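PDB 6NTR: ATP/GTP-binding site-containing protein A from Brucella abortus, which functions in the periplasm to maintain the integrity of the cell envelope. Local coordinates for residues 77-83 / 95-101; 104-108 / 118-123; 141-147 / 159-165; 206-210 / 222-226. Residue numbers count along the deposited sequence, not the author numbering.

Contact 1 of 4, residues 77-83 / 95-101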
# COMPACT_ATOMS: atom_id res chain seq x y z
N LYS A 77 -14.52 -9.68 6.38
CA LYS A 77 -15.45 -8.81 7.10
C LYS A 77 -14.82 -8.15 8.31
O LYS A 77 -15.43 -7.24 8.89
CB LYS A 77 -16.70 -9.59 7.54
CG LYS A 77 -17.78 -9.70 6.47
CD LYS A 77 -19.12 -10.15 7.06
CE LYS A 77 -20.26 -9.90 6.07
NZ LYS A 77 -21.61 -10.18 6.65
N ASP A 78 -13.63 -8.55 8.71
CA ASP A 78 -12.96 -7.91 9.81
C ASP A 78 -11.57 -7.47 9.38
O ASP A 78 -10.99 -8.04 8.45
CB ASP A 78 -12.87 -8.85 11.01
CG ASP A 78 -12.28 -8.17 12.22
OD1 ASP A 78 -12.78 -7.09 12.59
OD2 ASP A 78 -11.29 -8.70 12.77
N PHE A 79 -11.04 -6.46 10.06
CA PHE A 79 -9.76 -5.86 9.68
C PHE A 79 -9.15 -5.22 10.92
O PHE A 79 -9.64 -4.17 11.37
CB PHE A 79 -9.96 -4.85 8.56
CG PHE A 79 -8.69 -4.28 8.00
CD1 PHE A 79 -7.71 -5.10 7.50
CD2 PHE A 79 -8.51 -2.92 7.94
CE1 PHE A 79 -6.56 -4.57 6.96
CE2 PHE A 79 -7.36 -2.39 7.41
CZ PHE A 79 -6.38 -3.22 6.92
N ARG A 80 -8.13 -5.84 11.49
CA ARG A 80 -7.41 -5.30 12.64
C ARG A 80 -6.17 -4.56 12.16
O ARG A 80 -5.46 -5.04 11.28
CB ARG A 80 -7.02 -6.41 13.63
CG ARG A 80 -8.18 -7.02 14.42
CD ARG A 80 -7.69 -7.99 15.52
NE ARG A 80 -7.73 -9.39 15.11
CZ ARG A 80 -8.76 -10.20 15.33
NH1 ARG A 80 -9.84 -9.75 15.95
NH2 ARG A 80 -8.71 -11.47 14.92
N PHE A 81 -5.90 -3.40 12.76
CA PHE A 81 -4.80 -2.54 12.29
C PHE A 81 -4.09 -1.73 13.39
O PHE A 81 -4.74 -1.19 14.29
CB PHE A 81 -5.32 -1.57 11.20
CG PHE A 81 -6.46 -0.69 11.64
CD1 PHE A 81 -6.23 0.56 12.20
CD2 PHE A 81 -7.77 -1.10 11.46
CE1 PHE A 81 -7.27 1.36 12.57
CE2 PHE A 81 -8.81 -0.31 11.84
CZ PHE A 81 -8.56 0.92 12.40
N VAL A 82 -2.75 -1.61 13.26
CA VAL A 82 -1.90 -0.80 14.15
C VAL A 82 -0.94 0.04 13.30
O VAL A 82 -0.19 -0.50 12.48
CB VAL A 82 -1.06 -1.65 15.14
CG1 VAL A 82 -0.34 -0.78 16.17
CG2 VAL A 82 -1.88 -2.68 15.88
N ASN A 83 -0.90 1.35 13.56
CA ASN A 83 -0.02 2.26 12.83
C ASN A 83 0.90 2.99 13.79
O ASN A 83 0.45 3.88 14.51
CB ASN A 83 -0.81 3.30 12.04
CG ASN A 83 -1.00 2.89 10.62
OD1 ASN A 83 -0.32 2.00 10.12
ND2 ASN A 83 -1.87 3.59 9.93
N VAL A 95 -1.68 4.81 15.64
CA VAL A 95 -3.07 4.64 15.24
C VAL A 95 -3.31 3.17 15.41
O VAL A 95 -2.52 2.35 14.98
CB VAL A 95 -3.38 5.12 13.82
CG1 VAL A 95 -4.82 4.81 13.49
CG2 VAL A 95 -3.15 6.61 13.71
N ARG A 96 -4.42 2.84 16.04
CA ARG A 96 -4.74 1.46 16.36
C ARG A 96 -6.24 1.35 16.47
O ARG A 96 -6.87 2.14 17.18
CB ARG A 96 -4.07 1.05 17.68
CG ARG A 96 -4.11 -0.45 18.01
CD ARG A 96 -3.80 -0.62 19.49
NE ARG A 96 -2.44 -0.22 19.80
CZ ARG A 96 -1.39 -1.04 19.81
NH1 ARG A 96 -1.55 -2.35 19.63
NH2 ARG A 96 -0.19 -0.55 20.08
N GLY A 97 -6.83 0.38 15.79
CA GLY A 97 -8.26 0.20 15.92
C GLY A 97 -8.76 -1.04 15.21
O GLY A 97 -8.00 -1.96 14.88
N ASP A 98 -10.07 -1.06 15.01
CA ASP A 98 -10.74 -2.15 14.34
C ASP A 98 -11.80 -1.62 13.39
O ASP A 98 -12.30 -0.51 13.55
CB ASP A 98 -11.38 -3.10 15.34
CG ASP A 98 -11.77 -4.41 14.70
OD1 ASP A 98 -10.84 -5.19 14.38
OD2 ASP A 98 -12.98 -4.65 14.48
N ALA A 99 -12.14 -2.45 12.41
CA ALA A 99 -13.27 -2.16 11.54
C ALA A 99 -13.94 -3.47 11.14
O ALA A 99 -13.28 -4.51 11.01
CB ALA A 99 -12.83 -1.40 10.29
N LYS A 100 -15.24 -3.44 10.95
CA LYS A 100 -15.97 -4.63 10.56
C LYS A 100 -16.95 -4.35 9.45
O LYS A 100 -17.49 -3.26 9.35
CB LYS A 100 -16.74 -5.19 11.76
CG LYS A 100 -17.35 -6.56 11.53
CD LYS A 100 -18.37 -6.89 12.61
CE LYS A 100 -19.21 -8.11 12.26
NZ LYS A 100 -18.53 -9.01 11.29
N LEU A 101 -17.19 -5.34 8.61
CA LEU A 101 -18.15 -5.16 7.55
C LEU A 101 -19.44 -5.84 7.99
O LEU A 101 -19.58 -7.05 7.89
CB LEU A 101 -17.65 -5.75 6.23
CG LEU A 101 -16.60 -4.99 5.42
CD1 LEU A 101 -16.34 -5.65 4.08
CD2 LEU A 101 -16.91 -3.51 5.25
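Strand 78-83 runs antiparallel to strand 95-101, with axes 4.4 Å apart at closest approach and an angle of 173° between them. The most telling side chain is Phe81. Its chi1 is p (58°), which lays the ring across the neighbouring strand at Gly97. The CA of Gly97 sits 4.0 Å from the centroid of the Phe81 ring, a CH-pi contact over the ring face. A CB on Gly97 would come very close to this ring, so the missing side chain makes the room. At the ring edge lie Val95 and Ala99; Phe81 CE1 is 4.3 Å from Val95 CG1. Phe79 instead has chi1 t, and its ring leads away from 95-101 to stack on Phe125. On the other sheet face, the t rotamers of Asp78 and Asp98 bring two carboxylates together, with Asp78 OD1 3.1 Å from Asp98 OD2. These are like charges. In the conformer given, Arg80 NH1 lies 3.6 Å from Asp78 OD2, a long pairing of charges alone. Val82 CG1 lies over a face of the Arg96 guanidinium, whose NH2 forms a salt bridge with Glu94. Backbone bonds include Leu101 N to Lys77 O (2.6 Å) and Gly97 N to Phe81 O (3.0 Å). This is an antiparallel beta hairpin in the curled sheet of the beta-barrel-like EipB fold.

Contact 2 of 4, residues 104-108 / 118-123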
# COMPACT_ATOMS: atom_id res chain seq x y z
N GLY A 104 -23.79 -3.41 5.60
CA GLY A 104 -23.44 -2.56 4.47
C GLY A 104 -22.91 -1.23 4.89
O GLY A 104 -23.05 -0.23 4.20
N LYS A 105 -22.26 -1.21 6.04
CA LYS A 105 -21.69 -0.01 6.58
C LYS A 105 -20.36 -0.43 7.14
O LYS A 105 -20.13 -1.60 7.36
CB LYS A 105 -22.57 0.55 7.68
CG LYS A 105 -22.87 -0.41 8.83
CD LYS A 105 -23.42 0.36 10.03
CE LYS A 105 -24.27 -0.51 10.95
NZ LYS A 105 -25.16 0.31 11.82
N THR A 106 -19.48 0.53 7.35
CA THR A 106 -18.21 0.20 7.93
C THR A 106 -18.12 0.86 9.29
O THR A 106 -18.00 2.08 9.38
CB THR A 106 -17.05 0.67 7.04
OG1 THR A 106 -17.38 1.94 6.49
CG2 THR A 106 -16.82 -0.31 5.94
N VAL A 107 -18.17 0.06 10.35
CA VAL A 107 -18.04 0.55 11.72
C VAL A 107 -16.58 0.41 12.14
O VAL A 107 -16.01 -0.69 12.13
CB VAL A 107 -18.98 -0.20 12.67
CG1 VAL A 107 -18.91 -1.70 12.44
CG2 VAL A 107 -18.64 0.13 14.11
N VAL A 108 -15.97 1.54 12.49
CA VAL A 108 -14.55 1.61 12.80
C VAL A 108 -14.40 1.90 14.28
O VAL A 108 -14.81 2.96 14.76
CB VAL A 108 -13.85 2.70 11.97
CG1 VAL A 108 -12.39 2.76 12.34
CG2 VAL A 108 -14.01 2.41 10.50
N LEU A 118 -16.79 4.84 14.58
CA LEU A 118 -17.18 5.56 13.38
C LEU A 118 -17.96 4.63 12.47
O LEU A 118 -17.43 3.61 12.02
CB LEU A 118 -15.96 6.11 12.66
CG LEU A 118 -15.43 7.37 13.33
CD1 LEU A 118 -14.23 7.88 12.58
CD2 LEU A 118 -16.55 8.40 13.40
N ASP A 119 -19.21 4.98 12.21
CA ASP A 119 -19.94 4.37 11.12
C ASP A 119 -19.51 5.03 9.81
O ASP A 119 -19.66 6.24 9.64
CB ASP A 119 -21.45 4.53 11.32
CG ASP A 119 -22.07 3.29 11.90
OD1 ASP A 119 -21.43 2.23 11.79
OD2 ASP A 119 -23.19 3.37 12.44
N LEU A 120 -18.96 4.24 8.90
CA LEU A 120 -18.55 4.74 7.60
C LEU A 120 -19.28 3.98 6.49
O LEU A 120 -20.01 3.01 6.74
CB LEU A 120 -17.04 4.62 7.40
CG LEU A 120 -16.10 5.49 8.21
CD1 LEU A 120 -14.70 5.32 7.68
CD2 LEU A 120 -16.56 6.92 8.10
N LYS A 121 -19.07 4.43 5.26
CA LYS A 121 -19.67 3.84 4.08
C LYS A 121 -19.16 2.43 3.92
O LYS A 121 -17.99 2.17 4.10
CB LYS A 121 -19.31 4.69 2.86
CG LYS A 121 -19.49 4.01 1.50
CD LYS A 121 -18.74 4.74 0.39
CE LYS A 121 -18.89 6.24 0.50
NZ LYS A 121 -17.72 6.98 -0.05
N GLY A 122 -20.03 1.50 3.56
CA GLY A 122 -19.63 0.12 3.39
C GLY A 122 -18.58 0.02 2.31
O GLY A 122 -18.69 0.67 1.28
N THR A 123 -17.56 -0.80 2.53
CA THR A 123 -16.47 -0.94 1.58
C THR A 123 -15.80 -2.29 1.62
O THR A 123 -16.40 -3.27 1.96
CB THR A 123 -15.45 0.20 1.73
OG1 THR A 123 -14.50 0.14 0.66
CG2 THR A 123 -14.72 0.09 3.01
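This is a surface contact between the two strands of a beta hairpin, 105-112 and 116-121, about 20 Å (centre to centre) from the middle of the chain. Strands 105-108 and 118-121 are antiparallel, with axes 4.3 Å apart at closest approach and an angle of 149°. Two hydrogen-bonded pairs hold them. Thr106 N gives to Leu120 O at 2.6 Å, and Leu120 N gives to Thr106 O at a very short 2.4 Å. Further along, Val108 N to Leu118 O is 2.6 Å and Leu118 N to Val108 O is 2.7 Å. In the beta-barrel-like fold the hairpin follows strand 90-102 in the sheet, and Val107 bonds back to Lys100 through the backbone. The side chains of Thr106, Val108, Leu118 and Leu120 share one face. Val108 CG2 packs on Leu120 CD1 at 4.1 Å, and Val108 CB on Leu118 CB at 4.1 Å. The opposite face carries Val107 and Asp119. The side chain of Lys105 passes across to Asp119 on the partner strand; Lys105 NZ and Asp119 OD2 form a long salt bridge of 3.7 Å. Past the paired residues, Gly122 comes close to the start of the other segment. A CB there would clash with Gly104 O, so glycine fits the tight approach. The CG2 methyls of Thr106 and Thr123 meet at 3.6 Å, while Thr123 OG1 hydrogen-bonds to Thr147.

Contact 3 of 4, residues 141-147 / 159-165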
# COMPACT_ATOMS: atom_id res chain seq x y z
N GLN A 141 -10.28 -6.73 -17.60
CA GLN A 141 -10.67 -5.37 -17.26
C GLN A 141 -9.43 -4.48 -17.25
O GLN A 141 -8.35 -4.94 -16.92
CB GLN A 141 -11.37 -5.35 -15.92
CG GLN A 141 -12.65 -4.54 -15.89
CD GLN A 141 -13.68 -5.14 -14.97
OE1 GLN A 141 -13.74 -6.34 -14.78
NE2 GLN A 141 -14.50 -4.29 -14.38
N LYS A 142 -9.58 -3.23 -17.66
CA LYS A 142 -8.46 -2.30 -17.69
C LYS A 142 -8.72 -0.94 -17.03
O LYS A 142 -7.81 -0.13 -16.92
CB LYS A 142 -7.93 -2.12 -19.11
CG LYS A 142 -7.69 -3.42 -19.84
CD LYS A 142 -6.28 -3.93 -19.65
CE LYS A 142 -6.25 -5.45 -19.60
NZ LYS A 142 -5.33 -6.05 -20.59
N PHE A 143 -9.94 -0.68 -16.61
CA PHE A 143 -10.27 0.58 -15.97
C PHE A 143 -11.48 0.41 -15.07
O PHE A 143 -12.50 -0.09 -15.51
CB PHE A 143 -10.58 1.60 -17.06
CG PHE A 143 -10.08 2.98 -16.77
CD1 PHE A 143 -10.75 3.80 -15.90
CD2 PHE A 143 -8.95 3.46 -17.38
CE1 PHE A 143 -10.30 5.07 -15.64
CE2 PHE A 143 -8.49 4.73 -17.13
CZ PHE A 143 -9.17 5.53 -16.26
N TYR A 144 -11.40 0.82 -13.82
CA TYR A 144 -12.53 0.72 -12.90
C TYR A 144 -12.43 1.62 -11.68
O TYR A 144 -11.38 2.10 -11.34
CB TYR A 144 -12.87 -0.73 -12.53
CG TYR A 144 -11.87 -1.45 -11.67
CD1 TYR A 144 -11.97 -1.44 -10.29
CD2 TYR A 144 -10.85 -2.18 -12.23
CE1 TYR A 144 -11.07 -2.10 -9.50
CE2 TYR A 144 -9.94 -2.85 -11.45
CZ TYR A 144 -10.06 -2.80 -10.09
OH TYR A 144 -9.17 -3.46 -9.33
N GLN A 145 -13.56 1.85 -11.03
CA GLN A 145 -13.63 2.68 -9.85
C GLN A 145 -14.19 1.86 -8.70
O GLN A 145 -15.07 1.04 -8.89
CB GLN A 145 -14.50 3.90 -10.10
CG GLN A 145 -13.93 4.89 -11.09
CD GLN A 145 -14.61 6.24 -11.03
OE1 GLN A 145 -15.79 6.34 -10.73
NE2 GLN A 145 -13.86 7.28 -11.29
N THR A 146 -13.66 2.11 -7.51
CA THR A 146 -14.06 1.40 -6.32
C THR A 146 -13.64 2.20 -5.11
O THR A 146 -13.14 3.30 -5.23
CB THR A 146 -13.51 -0.03 -6.28
OG1 THR A 146 -14.10 -0.72 -5.18
CG2 THR A 146 -12.03 -0.03 -6.12
N THR A 147 -13.88 1.65 -3.94
CA THR A 147 -13.52 2.30 -2.68
C THR A 147 -12.68 1.35 -1.88
O THR A 147 -12.58 0.18 -2.20
CB THR A 147 -14.74 2.60 -1.83
OG1 THR A 147 -15.44 1.38 -1.59
CG2 THR A 147 -15.64 3.55 -2.53
N VAL A 159 -11.72 5.55 0.93
CA VAL A 159 -11.04 6.20 -0.17
C VAL A 159 -11.53 5.60 -1.47
O VAL A 159 -11.65 4.38 -1.59
CB VAL A 159 -9.51 6.07 -0.07
CG1 VAL A 159 -9.00 6.92 1.05
CG2 VAL A 159 -9.10 4.62 0.08
N ALA A 160 -11.80 6.46 -2.44
CA ALA A 160 -12.13 6.04 -3.79
C ALA A 160 -10.83 5.77 -4.54
O ALA A 160 -9.93 6.61 -4.53
CB ALA A 160 -12.94 7.12 -4.49
N THR A 161 -10.73 4.60 -5.15
CA THR A 161 -9.56 4.24 -5.92
C THR A 161 -9.91 3.88 -7.36
O THR A 161 -10.79 3.08 -7.60
CB THR A 161 -8.79 3.08 -5.25
OG1 THR A 161 -9.45 1.85 -5.49
CG2 THR A 161 -8.69 3.30 -3.76
N THR A 162 -9.20 4.47 -8.32
CA THR A 162 -9.43 4.20 -9.73
C THR A 162 -8.28 3.36 -10.18
O THR A 162 -7.15 3.74 -9.99
CB THR A 162 -9.40 5.48 -10.56
OG1 THR A 162 -10.50 6.29 -10.19
CG2 THR A 162 -9.49 5.17 -12.01
N VAL A 163 -8.56 2.22 -10.78
CA VAL A 163 -7.52 1.33 -11.22
C VAL A 163 -7.39 1.33 -12.73
O VAL A 163 -8.37 1.23 -13.42
CB VAL A 163 -7.82 -0.10 -10.77
CG1 VAL A 163 -6.72 -1.04 -11.19
CG2 VAL A 163 -8.04 -0.17 -9.28
N VAL A 164 -6.17 1.46 -13.24
CA VAL A 164 -5.90 1.41 -14.66
C VAL A 164 -4.88 0.29 -14.87
O VAL A 164 -3.83 0.31 -14.28
CB VAL A 164 -5.35 2.74 -15.18
CG1 VAL A 164 -4.95 2.62 -16.64
CG2 VAL A 164 -6.36 3.85 -15.00
N VAL A 165 -5.21 -0.66 -15.74
CA VAL A 165 -4.35 -1.81 -16.01
C VAL A 165 -3.89 -1.76 -17.47
O VAL A 165 -4.63 -1.32 -18.35
CB VAL A 165 -5.10 -3.12 -15.71
CG1 VAL A 165 -4.17 -4.30 -15.70
CG2 VAL A 165 -5.83 -3.01 -14.40
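The ring of Tyr144 lies flat over a valine of the facing strand. With chi1 p, it covers Val163: the Val163 CB is 3.8 Å from the centroid of the Tyr144 ring, a CH-pi contact over the face. On the other face of the hairpin, Phe143 CE1 reaches Thr162 CG2 at 3.7 Å. The backbones pair regularly. Val163 N to Tyr144 O is 2.9 Å and Tyr144 N to Val163 O is 3.1 Å; Thr161 N to Thr146 O is 2.7 Å and Thr146 N to Thr161 O is 3.0 Å. Val165 N adds a bond to Lys142 O at 2.9 Å. The two strands form an antiparallel beta hairpin with a long connection, and 159-165 continues the sheet of the beta-barrel-like fold into strand 187-195. Their axes run at 158°, 4.4 Å apart at closest approach. Helix 126-138 covers the face with Tyr144, Thr146, Thr161 and Val163. Leu133 of this helix touches Tyr144 and Val163, Lys136 makes a cation-pi contact with Tyr144, and His129 hydrogen-bonds to Thr161 OG1. Gln145, Thr147, Ala160 and Thr162 point to the opposite face along with Phe143 and Val164.

Contact 4 of 4, residues 206-210 / 222-226. Unlike the reference sequence in segment 222-226: Met222 (reference Leu).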
# COMPACT_ATOMS: atom_id res chain seq x y z
N ILE A 206 -5.37 12.37 -4.13
CA ILE A 206 -4.53 12.69 -2.99
C ILE A 206 -3.20 11.95 -3.06
O ILE A 206 -2.20 12.41 -2.53
CB ILE A 206 -5.26 12.38 -1.68
CG1 ILE A 206 -5.62 10.90 -1.65
CG2 ILE A 206 -6.51 13.25 -1.53
CD1 ILE A 206 -6.49 10.53 -0.52
N TYR A 207 -3.16 10.82 -3.75
CA TYR A 207 -1.96 10.01 -3.84
C TYR A 207 -2.13 9.08 -5.03
O TYR A 207 -3.25 8.68 -5.36
CB TYR A 207 -1.73 9.25 -2.52
CG TYR A 207 -0.94 7.96 -2.57
CD1 TYR A 207 0.44 7.96 -2.47
CD2 TYR A 207 -1.58 6.74 -2.65
CE1 TYR A 207 1.17 6.76 -2.49
CE2 TYR A 207 -0.87 5.55 -2.68
CZ TYR A 207 0.49 5.57 -2.60
OH TYR A 207 1.17 4.38 -2.63
N ARG A 208 -1.03 8.77 -5.69
CA ARG A 208 -1.08 7.92 -6.87
C ARG A 208 0.14 7.02 -6.90
O ARG A 208 1.26 7.49 -6.71
CB ARG A 208 -1.12 8.77 -8.13
CG ARG A 208 -1.25 7.96 -9.38
CD ARG A 208 -1.76 8.81 -10.52
NE ARG A 208 -0.76 9.79 -10.95
CZ ARG A 208 0.40 9.48 -11.51
NH1 ARG A 208 0.74 8.22 -11.75
NH2 ARG A 208 1.23 10.45 -11.84
N ILE A 209 -0.09 5.75 -7.17
CA ILE A 209 0.98 4.78 -7.25
C ILE A 209 0.93 3.93 -8.50
O ILE A 209 -0.10 3.43 -8.86
CB ILE A 209 0.98 3.85 -6.02
CG1 ILE A 209 2.17 2.92 -6.07
CG2 ILE A 209 -0.26 3.01 -5.96
CD1 ILE A 209 2.32 2.04 -4.85
N ASN A 210 2.07 3.75 -9.13
CA ASN A 210 2.19 2.91 -10.29
C ASN A 210 3.03 1.71 -9.93
O ASN A 210 4.07 1.86 -9.36
CB ASN A 210 2.89 3.66 -11.41
CG ASN A 210 2.17 4.90 -11.82
OD1 ASN A 210 2.24 5.92 -11.15
ND2 ASN A 210 1.48 4.83 -12.93
N MSE A 222 7.78 -0.07 -8.05
CA MSE A 222 6.86 0.92 -7.54
C MSE A 222 7.28 2.32 -7.74
O MSE A 222 8.46 2.61 -7.84
CB MSE A 222 6.70 0.78 -6.04
CG MSE A 222 7.46 -0.39 -5.47
SE MSE A 222 6.12 -1.26 -4.41
CE MSE A 222 5.69 0.27 -3.28
N THR A 223 6.30 3.18 -7.89
CA THR A 223 6.55 4.59 -7.96
C THR A 223 5.40 5.21 -7.20
O THR A 223 4.27 4.93 -7.47
CB THR A 223 6.57 5.10 -9.41
OG1 THR A 223 7.74 4.61 -10.06
CG2 THR A 223 6.61 6.60 -9.43
N MSE A 224 5.71 6.09 -6.27
CA MSE A 224 4.67 6.71 -5.50
C MSE A 224 4.67 8.17 -5.73
O MSE A 224 5.66 8.82 -5.43
CB MSE A 224 4.91 6.34 -4.05
CG MSE A 224 4.82 4.84 -3.99
SE MSE A 224 5.89 4.04 -2.57
CE MSE A 224 4.61 4.51 -1.17
N ASP A 225 3.57 8.71 -6.23
CA ASP A 225 3.46 10.12 -6.48
C ASP A 225 2.67 10.67 -5.32
O ASP A 225 1.53 10.34 -5.13
CB ASP A 225 2.71 10.36 -7.79
CG ASP A 225 3.01 11.69 -8.43
OD1 ASP A 225 2.73 12.73 -7.82
OD2 ASP A 225 3.51 11.72 -9.56
N TYR A 226 3.33 11.52 -4.55
CA TYR A 226 2.75 12.15 -3.38
C TYR A 226 2.30 13.54 -3.67
O TYR A 226 1.87 14.24 -2.78
CB TYR A 226 3.76 12.18 -2.25
CG TYR A 226 4.09 10.83 -1.70
CD1 TYR A 226 3.24 10.19 -0.83
CD2 TYR A 226 5.25 10.18 -2.05
CE1 TYR A 226 3.53 8.94 -0.34
CE2 TYR A 226 5.55 8.95 -1.56
CZ TYR A 226 4.68 8.33 -0.71
OH TYR A 226 4.98 7.10 -0.22
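Ile209, Met222 and Met224 form the apolar centre of this contact. Both methionines are selenomethionines, and Met222 differs from the reference leucine. Ile209 CD1 lies 3.9 Å from Met224 CG and 4.1 Å from Met222 CE. Tyr207 extends this patch: its CE1 is 4.1 Å from Met224 CB and 3.9 Å from Tyr226 CE1. The Tyr207 and Tyr226 rings meet obliquely, with centroids 5.6 Å apart and planes at 44°. A bound glycerol, probably from the crystallisation liquor, lies about 4 Å from the side chain of Tyr207 (nearest atoms).

Around this centre, strands 207-210 and 222-225 pair antiparallel at 165°. Arg208 and Asp225 form one hydrogen-bonded pair, with Asp225 N to Arg208 O at 2.7 Å and Arg208 N to Asp225 O at 3.1 Å. Asn210 and Thr223 form the next: Asn210 N to Thr223 O and Thr223 N to Asn210 O are both 3.0 Å. Ile209 faces Met224 between them.

The side chains of these two pairs make the polar face. Arg208 NH2 and Asp225 OD2 are 3.5 Å apart, a salt bridge of charges alone, since no N-H points at the oxygen. Asp225 also forms a salt bridge with Arg18. In the beta-barrel-like sheet, strand 187-195 flanks 207-210, strand 229-240 flanks 222-225, and Phe50 of strand 43-56 packs against Met224 and Tyr226.

In the fold
From the N terminus, strands 8-19 to 62-72 lead into the first of the four contacts. The contacts follow in series; none nests within or crosses another. Contact 1 closes a short turn, and contact 2 closes the next hairpin. These two touch along neighbouring strands 90-102 and 105-112, where Leu101 CD2 packs on Thr106 CG2 at 3.3 Å. The chain then passes through helix 126-138 to contact 3, which closes a longer loop. A probable Thr123-Thr147 side-chain bond links contacts 2 and 3. Contact 4, the last of the four, pairs strands 207-214 and 222-225, on the opposite side of the chain's centre from contact 1. Strand 187-195 bridges contacts 3 and 4. Strand 229-240 joins contact 4 to the N-terminal strand 8-19.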